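Alpha-amylase (Eisenia fetida, PDB 6M4K) probably hydrolyses internal alpha-1,4-glucosidic linkages in starch-like polysaccharides, and carries a bound calcium ion. Local coordinates at residues T90-G95 / Q223-G228; N86-C91 / W192-F197; N458-G463 / R470-V475; M394-N399 / C450-C455; V131-N136 / D180-F185. All blocks are in the same frame, centred on the assembly; numbering follows the deposited sequence.

Contact 1: residues T90-G95 / Q223-G228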
# COMPACT_ATOMS: atom_id res chain seq x y z
N THR A 90 -9.47 10.93 -16.32
CA THR A 90 -8.32 11.83 -16.40
C THR A 90 -7.03 11.08 -16.08
O THR A 90 -6.01 11.24 -16.76
CB THR A 90 -8.52 12.97 -15.40
OG1 THR A 90 -9.65 13.76 -15.78
CG2 THR A 90 -7.27 13.85 -15.33
N CYS A 91 -7.06 10.28 -15.02
CA CYS A 91 -5.87 9.56 -14.60
C CYS A 91 -5.46 8.55 -15.67
O CYS A 91 -4.29 8.49 -16.07
CB CYS A 91 -6.12 8.89 -13.24
SG CYS A 91 -6.21 10.07 -11.88
N ASN A 92 -6.43 7.77 -16.16
CA ASN A 92 -6.14 6.82 -17.23
C ASN A 92 -5.54 7.51 -18.45
O ASN A 92 -4.60 6.99 -19.06
CB ASN A 92 -7.39 6.05 -17.63
CG ASN A 92 -7.78 5.00 -16.62
OD1 ASN A 92 -7.18 4.89 -15.55
ND2 ASN A 92 -8.79 4.20 -16.96
N ASN A 93 -6.08 8.67 -18.83
CA ASN A 93 -5.54 9.39 -19.98
C ASN A 93 -4.10 9.83 -19.75
O ASN A 93 -3.35 10.00 -20.72
CB ASN A 93 -6.41 10.59 -20.34
CG ASN A 93 -7.71 10.19 -21.01
OD1 ASN A 93 -7.83 9.09 -21.52
ND2 ASN A 93 -8.69 11.09 -21.00
N LEU A 94 -3.71 10.04 -18.49
CA LEU A 94 -2.33 10.37 -18.15
C LEU A 94 -1.45 9.15 -17.92
O LEU A 94 -0.26 9.31 -17.64
CB LEU A 94 -2.30 11.24 -16.89
CG LEU A 94 -2.76 12.68 -17.11
CD1 LEU A 94 -3.09 13.32 -15.78
CD2 LEU A 94 -1.66 13.45 -17.81
N GLY A 95 -2.00 7.95 -18.03
CA GLY A 95 -1.22 6.75 -17.79
C GLY A 95 -0.94 6.47 -16.33
O GLY A 95 0.10 5.87 -16.01
N GLN A 223 -10.47 0.99 -24.10
CA GLN A 223 -10.14 2.39 -24.36
C GLN A 223 -8.72 2.70 -23.90
O GLN A 223 -8.04 3.54 -24.50
CB GLN A 223 -11.15 3.31 -23.68
CG GLN A 223 -10.96 4.79 -24.01
CD GLN A 223 -12.00 5.68 -23.35
OE1 GLN A 223 -13.12 5.26 -23.09
NE2 GLN A 223 -11.62 6.93 -23.09
N TRP A 224 -8.25 2.02 -22.85
CA TRP A 224 -6.92 2.30 -22.30
C TRP A 224 -6.04 1.05 -22.20
O TRP A 224 -4.81 1.14 -22.31
CB TRP A 224 -7.02 2.89 -20.90
CG TRP A 224 -7.76 4.19 -20.82
CD1 TRP A 224 -7.27 5.42 -21.11
CD2 TRP A 224 -9.11 4.37 -20.38
NE1 TRP A 224 -8.25 6.37 -20.90
CE2 TRP A 224 -9.38 5.75 -20.45
CE3 TRP A 224 -10.11 3.51 -19.94
CZ2 TRP A 224 -10.62 6.29 -20.08
CZ3 TRP A 224 -11.34 4.04 -19.58
CH2 TRP A 224 -11.58 5.41 -19.66
N PHE A 225 -6.65 -0.10 -21.95
CA PHE A 225 -5.90 -1.29 -21.60
C PHE A 225 -5.86 -2.27 -22.76
O PHE A 225 -6.74 -2.26 -23.62
CB PHE A 225 -6.54 -1.96 -20.37
CG PHE A 225 -6.58 -1.05 -19.18
CD1 PHE A 225 -5.41 -0.75 -18.50
CD2 PHE A 225 -7.76 -0.46 -18.77
CE1 PHE A 225 -5.43 0.13 -17.41
CE2 PHE A 225 -7.78 0.41 -17.68
CZ PHE A 225 -6.61 0.70 -17.00
N PRO A 226 -4.84 -3.13 -22.81
CA PRO A 226 -4.75 -4.09 -23.91
C PRO A 226 -5.94 -5.04 -23.89
O PRO A 226 -6.48 -5.37 -22.83
CB PRO A 226 -3.45 -4.85 -23.63
CG PRO A 226 -2.65 -3.92 -22.75
CD PRO A 226 -3.67 -3.20 -21.92
N ALA A 227 -6.35 -5.47 -25.08
CA ALA A 227 -7.42 -6.45 -25.17
C ALA A 227 -7.00 -7.75 -24.49
O ALA A 227 -5.83 -8.12 -24.48
CB ALA A 227 -7.79 -6.71 -26.63
N GLY A 228 -7.97 -8.41 -23.88
CA GLY A 228 -7.73 -9.70 -23.26
C GLY A 228 -6.95 -9.66 -21.96
O GLY A 228 -6.26 -10.63 -21.64
O HOH W 1 -8.99 7.98 -23.83
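Asn92, near the end of helix 81-93 in the TIM barrel, lies over one face of the Trp224 indole, which belongs to the loop between helix 207-214 and strand 232-235. The contact shows how one short side chain can serve both a ring and a backbone. CB of Asn92 sits 3.4 Å from the centroid of the five-membered ring of Trp224, a CH-pi contact only 8° off the ring normal. CG, anti to the carbonyl carbon, lies 4.0 Å from Trp224 CD2 and brings the amide toward the six-membered part. There the tip, ND2, is 3.3 Å from Trp224 CE3, with the amide plane turned 75° from the ring; its hydrogen bond goes to Gly193 O. Gln223 NE2 lies over the opposite indole face. One residue on, before Gly95 ends the helix in a Schellman motif, Asn93 meets the indole edge: Trp224 NE1 donates to Asn93 OD1 at 2.8 Å, nearly straight at 172°. A leucine in place of Trp224 would remove this donor and would probably leave the methylene of Asn92 facing a gap. The same Asn93 OD1 accepts from a water at 2.8 Å, and that water accepts in turn from Gln223 NE2 at 2.9 Å.

Contact 2: residues N86-C91 / W192-F197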
# COMPACT_ATOMS: atom_id res chain seq x y z
N ASN A 86 -14.80 11.06 -13.45
CA ASN A 86 -13.87 12.08 -13.95
C ASN A 86 -12.44 11.74 -13.58
O ASN A 86 -11.52 11.88 -14.40
CB ASN A 86 -14.22 13.45 -13.38
CG ASN A 86 -15.43 14.10 -14.02
OD1 ASN A 86 -16.03 15.00 -13.44
ND2 ASN A 86 -15.79 13.65 -15.22
N MET A 87 -12.23 11.32 -12.32
CA MET A 87 -10.90 10.94 -11.84
C MET A 87 -10.33 9.79 -12.66
O MET A 87 -9.19 9.86 -13.13
CB MET A 87 -10.99 10.57 -10.36
CG MET A 87 -9.71 10.02 -9.77
SD MET A 87 -9.97 9.27 -8.16
CE MET A 87 -10.96 7.83 -8.61
N VAL A 88 -11.10 8.72 -12.82
CA VAL A 88 -10.61 7.55 -13.55
C VAL A 88 -10.25 7.93 -14.99
O VAL A 88 -9.19 7.55 -15.50
CB VAL A 88 -11.64 6.41 -13.50
CG1 VAL A 88 -11.22 5.26 -14.41
CG2 VAL A 88 -11.81 5.89 -12.07
N THR A 89 -11.13 8.68 -15.65
CA THR A 89 -10.88 9.06 -17.04
C THR A 89 -9.61 9.91 -17.16
O THR A 89 -8.74 9.63 -18.00
CB THR A 89 -12.09 9.81 -17.59
OG1 THR A 89 -13.23 8.94 -17.59
CG2 THR A 89 -11.82 10.29 -19.01
N THR A 90 -9.47 10.93 -16.32
CA THR A 90 -8.32 11.83 -16.40
C THR A 90 -7.03 11.08 -16.08
O THR A 90 -6.01 11.24 -16.76
CB THR A 90 -8.52 12.97 -15.40
OG1 THR A 90 -9.65 13.76 -15.78
CG2 THR A 90 -7.27 13.85 -15.33
N CYS A 91 -7.06 10.28 -15.02
CA CYS A 91 -5.87 9.56 -14.60
C CYS A 91 -5.46 8.55 -15.67
O CYS A 91 -4.29 8.49 -16.07
CB CYS A 91 -6.12 8.89 -13.24
SG CYS A 91 -6.21 10.07 -11.88
N TRP A 192 -15.94 1.36 -16.20
CA TRP A 192 -15.59 2.77 -16.19
C TRP A 192 -14.10 3.03 -16.38
O TRP A 192 -13.72 4.17 -16.66
CB TRP A 192 -16.02 3.42 -14.87
CG TRP A 192 -17.49 3.37 -14.61
CD1 TRP A 192 -18.48 3.07 -15.50
CD2 TRP A 192 -18.14 3.61 -13.36
NE1 TRP A 192 -19.71 3.12 -14.88
CE2 TRP A 192 -19.52 3.45 -13.56
CE3 TRP A 192 -17.68 3.95 -12.08
CZ2 TRP A 192 -20.45 3.62 -12.53
CZ3 TRP A 192 -18.60 4.12 -11.06
CH2 TRP A 192 -19.98 3.96 -11.30
N GLY A 193 -13.26 2.02 -16.26
CA GLY A 193 -11.83 2.19 -16.45
C GLY A 193 -10.98 1.84 -15.26
O GLY A 193 -9.75 2.01 -15.34
N VAL A 194 -11.55 1.32 -14.17
CA VAL A 194 -10.73 0.90 -13.04
C VAL A 194 -9.82 -0.24 -13.49
O VAL A 194 -10.23 -1.12 -14.27
CB VAL A 194 -11.64 0.51 -11.87
CG1 VAL A 194 -10.86 -0.22 -10.78
CG2 VAL A 194 -12.29 1.75 -11.30
N ALA A 195 -8.56 -0.22 -13.05
CA ALA A 195 -7.54 -1.17 -13.50
C ALA A 195 -7.42 -2.39 -12.59
O ALA A 195 -6.81 -3.38 -12.99
CB ALA A 195 -6.18 -0.47 -13.59
N GLY A 196 -7.98 -2.34 -11.39
CA GLY A 196 -7.79 -3.43 -10.47
C GLY A 196 -8.32 -3.08 -9.09
O GLY A 196 -8.95 -2.04 -8.90
N PHE A 197 -8.06 -3.98 -8.15
CA PHE A 197 -8.64 -3.89 -6.82
C PHE A 197 -7.64 -4.34 -5.77
O PHE A 197 -6.92 -5.33 -5.96
CB PHE A 197 -9.89 -4.77 -6.68
CG PHE A 197 -10.99 -4.37 -7.61
CD1 PHE A 197 -11.02 -4.84 -8.92
CD2 PHE A 197 -12.00 -3.53 -7.19
CE1 PHE A 197 -12.03 -4.44 -9.79
CE2 PHE A 197 -13.01 -3.14 -8.04
CZ PHE A 197 -13.03 -3.60 -9.35
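Val88 points its two methyl groups at different parts of the chain that runs from Trp192 to Val194. With chi1 at 173°, CG1 is anti to the backbone N and is directed at main chain rather than at another side chain: it lies 3.5 Å from Trp192 O and equally 3.5 Å from Gly193 C. The other branch, CG2, is turned to Val194, whose own CG2 it faces across 4.2 Å in a looser apolar contact. The indole of Trp192 is turned from the valine and makes a cation-pi interaction with Arg85; of this residue the carbonyl O comes nearest to Val88. No hydrogen bond crosses the contact. In the TIM barrel this is the place where helix 81-93, which connects the second and third strands, packs beside the turn leading from helix 176-192 into the fourth strand, 196-199. Gly193 makes that turn, closing the preceding helix with a Schellman motif at positive phi. A beta carbon modelled on it would fall 2.9 Å from Val88 CG1, a clash, and would crowd the carbonyl oxygen of Trp192 as well. Beyond the turn Val194 also touches Phe84, Leu189 and Val100, and its CG1 stands over one face of the Phe197 ring, displaced toward the rim.

Contact 3: residues N458-G463 / R470-V475; sequences NRPPCG and RATVIV
Thr472 turns its hydroxyl toward two members of a disulfide-linked loop, Pro460 and Cys462, just before strand 473-475 of the C-terminal all-beta domain. That strand pairs antiparallel with strand 447-449, and the residues between them form the long connection in which segment 458-463 lies. The threonine conformation decides which group makes the contact. Its chi1 of -88° sets OG1 anti to the carbonyl carbon, although well short of perfect staggering, and places CG2 anti to the backbone N; OG1 is therefore the atom that approaches the loop. It comes 3.7 Å from Pro460 CG, the two side chains crossing at about a right angle. The proline ring is puckered C-gamma exo, and CG is the ring atom that makes the approach. The peptide bond that follows, before Pro461, is cis, and the chain bends so that Pro461 is directed away while Pro460 and Cys462 both point to the threonine. Cys462 SG lies beside its own backbone N, with chi1 at -72°, and is bonded to Cys450 SG, which fixes the sulfur in place. No hydrogen bond links the two segments, so the contact is one of packing near the protein surface. Thr472 OG1 stands 3.6 Å from Cys462 SG, and Pro460 CG is 4.2 Å from that same sulfur.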
# COMPACT_ATOMS: atom_id res chain seq x y z
N ASN A 458 20.44 13.87 -10.97
CA ASN A 458 21.37 12.75 -10.83
C ASN A 458 22.78 13.09 -11.28
O ASN A 458 23.69 12.28 -11.09
CB ASN A 458 20.87 11.53 -11.62
CG ASN A 458 21.18 11.63 -13.10
OD1 ASN A 458 20.68 12.52 -13.79
ND2 ASN A 458 22.00 10.72 -13.59
N ARG A 459 22.99 14.26 -11.88
CA ARG A 459 24.29 14.68 -12.37
C ARG A 459 24.34 16.20 -12.30
O ARG A 459 23.30 16.86 -12.25
CB ARG A 459 24.50 14.22 -13.82
CG ARG A 459 23.53 14.85 -14.80
CD ARG A 459 23.75 14.28 -16.18
NE ARG A 459 22.78 14.78 -17.14
CZ ARG A 459 22.72 14.37 -18.41
NH1 ARG A 459 23.57 13.45 -18.84
NH2 ARG A 459 21.81 14.87 -19.23
N PRO A 460 25.55 16.78 -12.24
CA PRO A 460 25.65 18.24 -12.12
C PRO A 460 25.04 18.97 -13.32
O PRO A 460 25.14 18.46 -14.44
CB PRO A 460 27.16 18.47 -12.07
CG PRO A 460 27.67 17.25 -11.45
CD PRO A 460 26.85 16.14 -12.05
N PRO A 461 24.40 20.13 -13.08
CA PRO A 461 24.23 20.75 -11.76
C PRO A 461 23.28 19.96 -10.87
O PRO A 461 22.21 19.54 -11.33
CB PRO A 461 23.65 22.13 -12.10
CG PRO A 461 22.96 21.93 -13.40
CD PRO A 461 23.79 20.94 -14.15
N CYS A 462 23.66 19.77 -9.61
CA CYS A 462 22.98 18.78 -8.78
C CYS A 462 21.60 19.24 -8.32
O CYS A 462 20.72 18.40 -8.12
CB CYS A 462 23.87 18.40 -7.59
SG CYS A 462 25.32 17.39 -8.00
N GLY A 463 21.39 20.54 -8.15
CA GLY A 463 20.11 21.01 -7.67
C GLY A 463 19.98 20.95 -6.16
O GLY A 463 20.02 19.86 -5.58
N ARG A 470 24.48 17.13 -1.18
CA ARG A 470 25.84 16.74 -0.83
C ARG A 470 26.80 16.99 -1.99
O ARG A 470 26.39 17.20 -3.14
CB ARG A 470 25.90 15.26 -0.44
CG ARG A 470 25.11 14.90 0.81
CD ARG A 470 25.31 13.45 1.21
NE ARG A 470 24.35 13.04 2.24
CZ ARG A 470 24.50 13.28 3.54
NH1 ARG A 470 25.57 13.92 3.99
NH2 ARG A 470 23.57 12.87 4.40
N ALA A 471 28.09 16.97 -1.66
CA ALA A 471 29.12 17.09 -2.67
C ALA A 471 29.00 15.99 -3.71
O ALA A 471 28.53 14.88 -3.43
CB ALA A 471 30.50 17.03 -2.02
N THR A 472 29.43 16.31 -4.92
CA THR A 472 29.36 15.38 -6.04
C THR A 472 30.17 14.12 -5.76
O THR A 472 31.27 14.18 -5.19
CB THR A 472 29.91 16.09 -7.27
OG1 THR A 472 28.84 16.80 -7.93
CG2 THR A 472 30.53 15.10 -8.21
N VAL A 473 29.64 12.97 -6.17
CA VAL A 473 30.30 11.69 -6.03
C VAL A 473 31.00 11.36 -7.35
O VAL A 473 30.36 11.30 -8.40
CB VAL A 473 29.30 10.58 -5.67
CG1 VAL A 473 29.98 9.23 -5.68
CG2 VAL A 473 28.65 10.86 -4.32
N ILE A 474 32.31 11.13 -7.29
CA ILE A 474 33.10 10.78 -8.47
C ILE A 474 33.22 9.27 -8.55
O ILE A 474 33.78 8.63 -7.65
CB ILE A 474 34.50 11.42 -8.41
CG1 ILE A 474 34.39 12.95 -8.39
CG2 ILE A 474 35.34 10.93 -9.59
CD1 ILE A 474 33.64 13.52 -9.56
N VAL A 475 32.72 8.69 -9.64
CA VAL A 475 33.00 7.30 -9.95
C VAL A 475 34.23 7.29 -10.85
O VAL A 475 34.22 7.89 -11.93
CB VAL A 475 31.79 6.63 -10.62
CG1 VAL A 475 32.12 5.21 -11.01
CG2 VAL A 475 30.58 6.65 -9.67

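Contact 4: residues M394-N399 / C450-C455; sequences MVRFHN and CDVISC
The guanidinium group of Arg396 meets Val452 obliquely, its NH2 reaching 4.2 Å from CG1 of the valine. This is a light touch; the polar work of NH2 is a hydrogen bond to Asp456 O, just beyond the loop segment. A second flat group, the Phe397 ring, carries Met394 CE on one face, 3.6 Å above the plane and offset toward the rim. The methionine thus bridges the two sides, for while its terminal methyl lies on the phenylalanine, its middle packs against Ile453. The bend at chi2 (-54°) turns SD so that both it and CG meet Ile453 CD1, 3.6 Å from CG and 3.7 Å from SD, and that at chi3 (-58°) carries CE onto the ring. The isoleucine supplies only the tip of its longer branch. Its backbone N is held by Asp451, whose OD1 accepts from Ile453 N at 3.0 Å to form an Asx turn, while Ser454 OG donates to Asp451 OD2 at 2.7 Å. Both donors approach from above the carboxylate plane. Ala494 N adds another bond to OD1, and such a set of donors would be expected to favour the ionised carboxylate. Polar links run alongside the apolar ones: Val452 O accepts from Asn393 ND2, and Ile453 O from Arg389 NE. Helix 389-401 follows the eighth barrel strand, 339-344, and the loop belongs to the C-terminal all-beta domain, so the contact is part of the buried interface between these two domains of a family 13 alpha-amylase.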
# COMPACT_ATOMS: atom_id res chain seq x y z
N MET A 394 13.93 8.15 -5.13
CA MET A 394 14.16 6.71 -5.08
C MET A 394 13.19 5.94 -5.97
O MET A 394 13.53 4.83 -6.40
CB MET A 394 14.16 6.18 -3.65
CG MET A 394 15.43 6.54 -2.86
SD MET A 394 16.96 6.04 -3.67
CE MET A 394 16.70 4.27 -3.86
N VAL A 395 12.02 6.50 -6.26
CA VAL A 395 11.18 5.92 -7.30
C VAL A 395 11.86 6.04 -8.66
O VAL A 395 11.88 5.08 -9.44
CB VAL A 395 9.78 6.56 -7.28
CG1 VAL A 395 8.97 6.22 -8.54
CG2 VAL A 395 9.04 6.14 -6.00
N ARG A 396 12.45 7.20 -8.94
CA ARG A 396 13.24 7.35 -10.16
C ARG A 396 14.40 6.36 -10.19
O ARG A 396 14.65 5.72 -11.22
CB ARG A 396 13.69 8.80 -10.34
CG ARG A 396 14.47 9.03 -11.64
CD ARG A 396 14.65 10.51 -11.94
NE ARG A 396 15.46 11.14 -10.90
CZ ARG A 396 15.83 12.41 -10.91
NH1 ARG A 396 15.47 13.21 -11.90
NH2 ARG A 396 16.58 12.88 -9.91
N PHE A 397 15.12 6.21 -9.07
CA PHE A 397 16.18 5.21 -8.98
C PHE A 397 15.64 3.83 -9.32
O PHE A 397 16.21 3.11 -10.14
CB PHE A 397 16.75 5.22 -7.55
CG PHE A 397 17.90 4.25 -7.30
CD1 PHE A 397 17.67 2.89 -7.17
CD2 PHE A 397 19.20 4.72 -7.11
CE1 PHE A 397 18.71 2.02 -6.91
CE2 PHE A 397 20.25 3.86 -6.85
CZ PHE A 397 20.01 2.50 -6.75
N HIS A 398 14.53 3.46 -8.68
CA HIS A 398 13.87 2.18 -8.94
C HIS A 398 13.56 2.00 -10.42
O HIS A 398 13.80 0.94 -10.99
CB HIS A 398 12.58 2.17 -8.12
CG HIS A 398 11.68 1.00 -8.36
ND1 HIS A 398 11.67 -0.11 -7.54
CD2 HIS A 398 10.70 0.80 -9.28
CE1 HIS A 398 10.74 -0.96 -7.96
NE2 HIS A 398 10.15 -0.43 -9.02
N ASN A 399 13.03 3.05 -11.06
CA ASN A 399 12.69 2.96 -12.47
C ASN A 399 13.95 2.80 -13.33
O ASN A 399 13.97 1.98 -14.26
CB ASN A 399 11.91 4.20 -12.91
CG ASN A 399 10.54 4.31 -12.26
OD1 ASN A 399 9.94 3.31 -11.88
ND2 ASN A 399 10.03 5.53 -12.15
N CYS A 450 25.39 12.88 -8.73
CA CYS A 450 24.85 13.55 -7.56
C CYS A 450 24.07 12.56 -6.70
O CYS A 450 23.43 11.64 -7.21
CB CYS A 450 23.90 14.68 -7.96
SG CYS A 450 24.59 15.86 -9.13
N ASP A 451 24.12 12.79 -5.39
CA ASP A 451 23.32 12.01 -4.45
C ASP A 451 21.86 12.42 -4.59
O ASP A 451 21.47 13.53 -4.21
CB ASP A 451 23.81 12.27 -3.03
CG ASP A 451 22.84 11.78 -2.00
OD1 ASP A 451 22.23 10.70 -2.23
OD2 ASP A 451 22.64 12.45 -0.97
N VAL A 452 21.03 11.51 -5.12
CA VAL A 452 19.63 11.85 -5.36
C VAL A 452 18.80 11.85 -4.09
O VAL A 452 17.64 12.29 -4.12
CB VAL A 452 18.99 11.00 -6.48
CG1 VAL A 452 19.74 11.19 -7.77
CG2 VAL A 452 18.92 9.53 -6.07
N ILE A 453 19.37 11.40 -2.97
CA ILE A 453 18.66 11.55 -1.70
C ILE A 453 18.61 13.01 -1.29
O ILE A 453 17.58 13.50 -0.83
CB ILE A 453 19.31 10.67 -0.61
CG1 ILE A 453 19.29 9.19 -1.02
CG2 ILE A 453 18.62 10.88 0.74
CD1 ILE A 453 17.90 8.62 -1.17
N SER A 454 19.73 13.73 -1.45
CA SER A 454 19.84 15.12 -1.02
C SER A 454 19.73 16.13 -2.15
O SER A 454 19.42 17.30 -1.87
CB SER A 454 21.18 15.34 -0.28
OG SER A 454 22.29 15.13 -1.12
N CYS A 455 19.95 15.73 -3.39
CA CYS A 455 19.98 16.63 -4.53
C CYS A 455 18.78 16.36 -5.44
O CYS A 455 18.14 15.31 -5.37
CB CYS A 455 21.27 16.48 -5.32
SG CYS A 455 22.77 16.58 -4.30

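Contact 5: residues V131-N136 / D180-F185; sequences VPYGPN and DVEAEF
Val131, Tyr133 and Val181 form the close-packed part of this contact. Val131 CG1, the branch anti to the backbone N (chi1 175°), lies 3.6 Å from Val181 CG1 and sits over the centre of the Tyr133 ring, 3.5 Å above its plane. The ring runs alongside Val181, pointing the other way, and Tyr133 OH stands 3.5 Å from Val181 CG1; this hydroxyl reaches to within 3.6 Å of Glu182 CG. Its hydrogen bond is made with Tyr72 OH. A leucine in place of Tyr133 would lack the hydroxyl and is likely to leave Tyr72 without this partner and Val131 CG1 without the aromatic face beneath it. Toward solvent the two segments draw apart. Pro132, which follows a cis peptide bond, and Pro135 and Asn136 are exposed on the loop; on the helix Asp180 and Glu184 are exposed too, and form salt bridges with Arg216 and Arg188. The Glu182 side chain is buried instead, about 9 Å from the bound calcium ion. Segment 131-136 lies in the long excursion between barrel strand 97-102 and helix 176-192, the place of domain B in family 13 enzymes, and here it rests on that helix, next to Tyr177 and Val178.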
# COMPACT_ATOMS: atom_id res chain seq x y z
N VAL A 131 -28.84 -2.84 -1.80
CA VAL A 131 -28.15 -3.88 -2.57
C VAL A 131 -29.08 -4.63 -3.54
O VAL A 131 -28.88 -4.55 -4.75
CB VAL A 131 -27.28 -4.78 -1.67
CG1 VAL A 131 -26.69 -5.92 -2.47
CG2 VAL A 131 -26.19 -3.97 -0.97
N PRO A 132 -30.12 -5.33 -3.03
CA PRO A 132 -30.51 -5.61 -1.65
C PRO A 132 -29.88 -6.90 -1.09
O PRO A 132 -29.69 -7.88 -1.84
CB PRO A 132 -32.03 -5.78 -1.75
CG PRO A 132 -32.21 -6.44 -3.09
CD PRO A 132 -31.14 -5.83 -3.99
N TYR A 133 -29.58 -6.89 0.21
CA TYR A 133 -29.23 -8.08 0.96
C TYR A 133 -30.17 -8.21 2.14
O TYR A 133 -30.60 -7.20 2.72
CB TYR A 133 -27.83 -7.97 1.58
CG TYR A 133 -26.61 -8.11 0.67
CD1 TYR A 133 -26.54 -9.11 -0.30
CD2 TYR A 133 -25.51 -7.29 0.86
CE1 TYR A 133 -25.39 -9.25 -1.09
CE2 TYR A 133 -24.36 -7.42 0.09
CZ TYR A 133 -24.31 -8.41 -0.88
OH TYR A 133 -23.18 -8.56 -1.65
N GLY A 134 -30.46 -9.46 2.53
CA GLY A 134 -31.16 -9.78 3.75
C GLY A 134 -30.44 -10.89 4.49
O GLY A 134 -29.34 -11.30 4.10
N PRO A 135 -31.04 -11.42 5.57
CA PRO A 135 -30.37 -12.44 6.40
C PRO A 135 -29.87 -13.66 5.64
O PRO A 135 -28.84 -14.21 6.04
CB PRO A 135 -31.45 -12.81 7.42
CG PRO A 135 -32.22 -11.55 7.59
CD PRO A 135 -32.28 -10.93 6.21
N ASN A 136 -30.55 -14.09 4.58
CA ASN A 136 -30.12 -15.28 3.85
C ASN A 136 -28.79 -15.08 3.16
O ASN A 136 -28.16 -16.05 2.74
CB ASN A 136 -31.15 -15.70 2.80
CG ASN A 136 -32.46 -16.15 3.41
OD1 ASN A 136 -32.49 -16.69 4.51
ND2 ASN A 136 -33.56 -15.91 2.70
N ASP A 180 -22.82 -12.95 -7.50
CA ASP A 180 -23.29 -12.17 -8.63
C ASP A 180 -23.31 -10.68 -8.31
O ASP A 180 -22.93 -9.85 -9.14
CB ASP A 180 -24.71 -12.62 -9.02
CG ASP A 180 -24.73 -13.97 -9.72
OD1 ASP A 180 -23.67 -14.46 -10.15
OD2 ASP A 180 -25.84 -14.52 -9.87
N VAL A 181 -23.80 -10.32 -7.12
CA VAL A 181 -23.90 -8.92 -6.73
C VAL A 181 -22.52 -8.29 -6.63
O VAL A 181 -22.30 -7.16 -7.10
CB VAL A 181 -24.67 -8.81 -5.40
CG1 VAL A 181 -24.42 -7.47 -4.75
CG2 VAL A 181 -26.17 -9.03 -5.65
N GLU A 182 -21.58 -8.99 -6.00
CA GLU A 182 -20.25 -8.42 -5.83
C GLU A 182 -19.51 -8.32 -7.15
O GLU A 182 -18.81 -7.32 -7.41
CB GLU A 182 -19.48 -9.21 -4.77
CG GLU A 182 -20.12 -9.03 -3.39
CD GLU A 182 -19.32 -9.59 -2.25
OE1 GLU A 182 -18.66 -10.61 -2.44
OE2 GLU A 182 -19.38 -8.98 -1.15
N ALA A 183 -19.69 -9.30 -8.04
CA ALA A 183 -19.09 -9.20 -9.36
C ALA A 183 -19.71 -8.08 -10.19
O ALA A 183 -19.01 -7.44 -10.97
CB ALA A 183 -19.20 -10.53 -10.10
N GLU A 184 -21.01 -7.83 -10.03
CA GLU A 184 -21.62 -6.72 -10.75
C GLU A 184 -20.99 -5.40 -10.34
O GLU A 184 -20.73 -4.54 -11.19
CB GLU A 184 -23.13 -6.67 -10.49
CG GLU A 184 -23.90 -5.60 -11.31
CD GLU A 184 -23.74 -4.17 -10.79
OE1 GLU A 184 -23.62 -3.99 -9.56
OE2 GLU A 184 -23.74 -3.23 -11.61
N PHE A 185 -20.77 -5.22 -9.04
CA PHE A 185 -20.09 -4.03 -8.52
C PHE A 185 -18.70 -3.88 -9.14
O PHE A 185 -18.38 -2.85 -9.72
CB PHE A 185 -20.01 -4.18 -7.00
CG PHE A 185 -19.07 -3.22 -6.31
CD1 PHE A 185 -19.19 -1.85 -6.49
CD2 PHE A 185 -18.10 -3.69 -5.46
CE1 PHE A 185 -18.33 -0.97 -5.83
CE2 PHE A 185 -17.24 -2.83 -4.80
CZ PHE A 185 -17.36 -1.47 -4.98

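Overall arrangement
Contacts 1 and 2 share helix 81-93 and touch at the outside of the TIM barrel, where it meets the chain leading into strand 196-199, their centres about 8 Å apart. Contact 5 falls between their paired segments in sequence and sits about 23 Å, centre to centre, from contact 2; helix 176-192, which it uses, leads directly into strand 196-199. Contacts 4 and 3 follow later. Contact 4 joins helix 389-401 to the C-terminal domain, and contact 3, with its centre about 11 Å away, is tied to it by the Cys450-Cys462 disulfide. With about 58 Å between the centres of contacts 3 and 5, the series spans the molecule from the calcium side of the barrel to the beta domain.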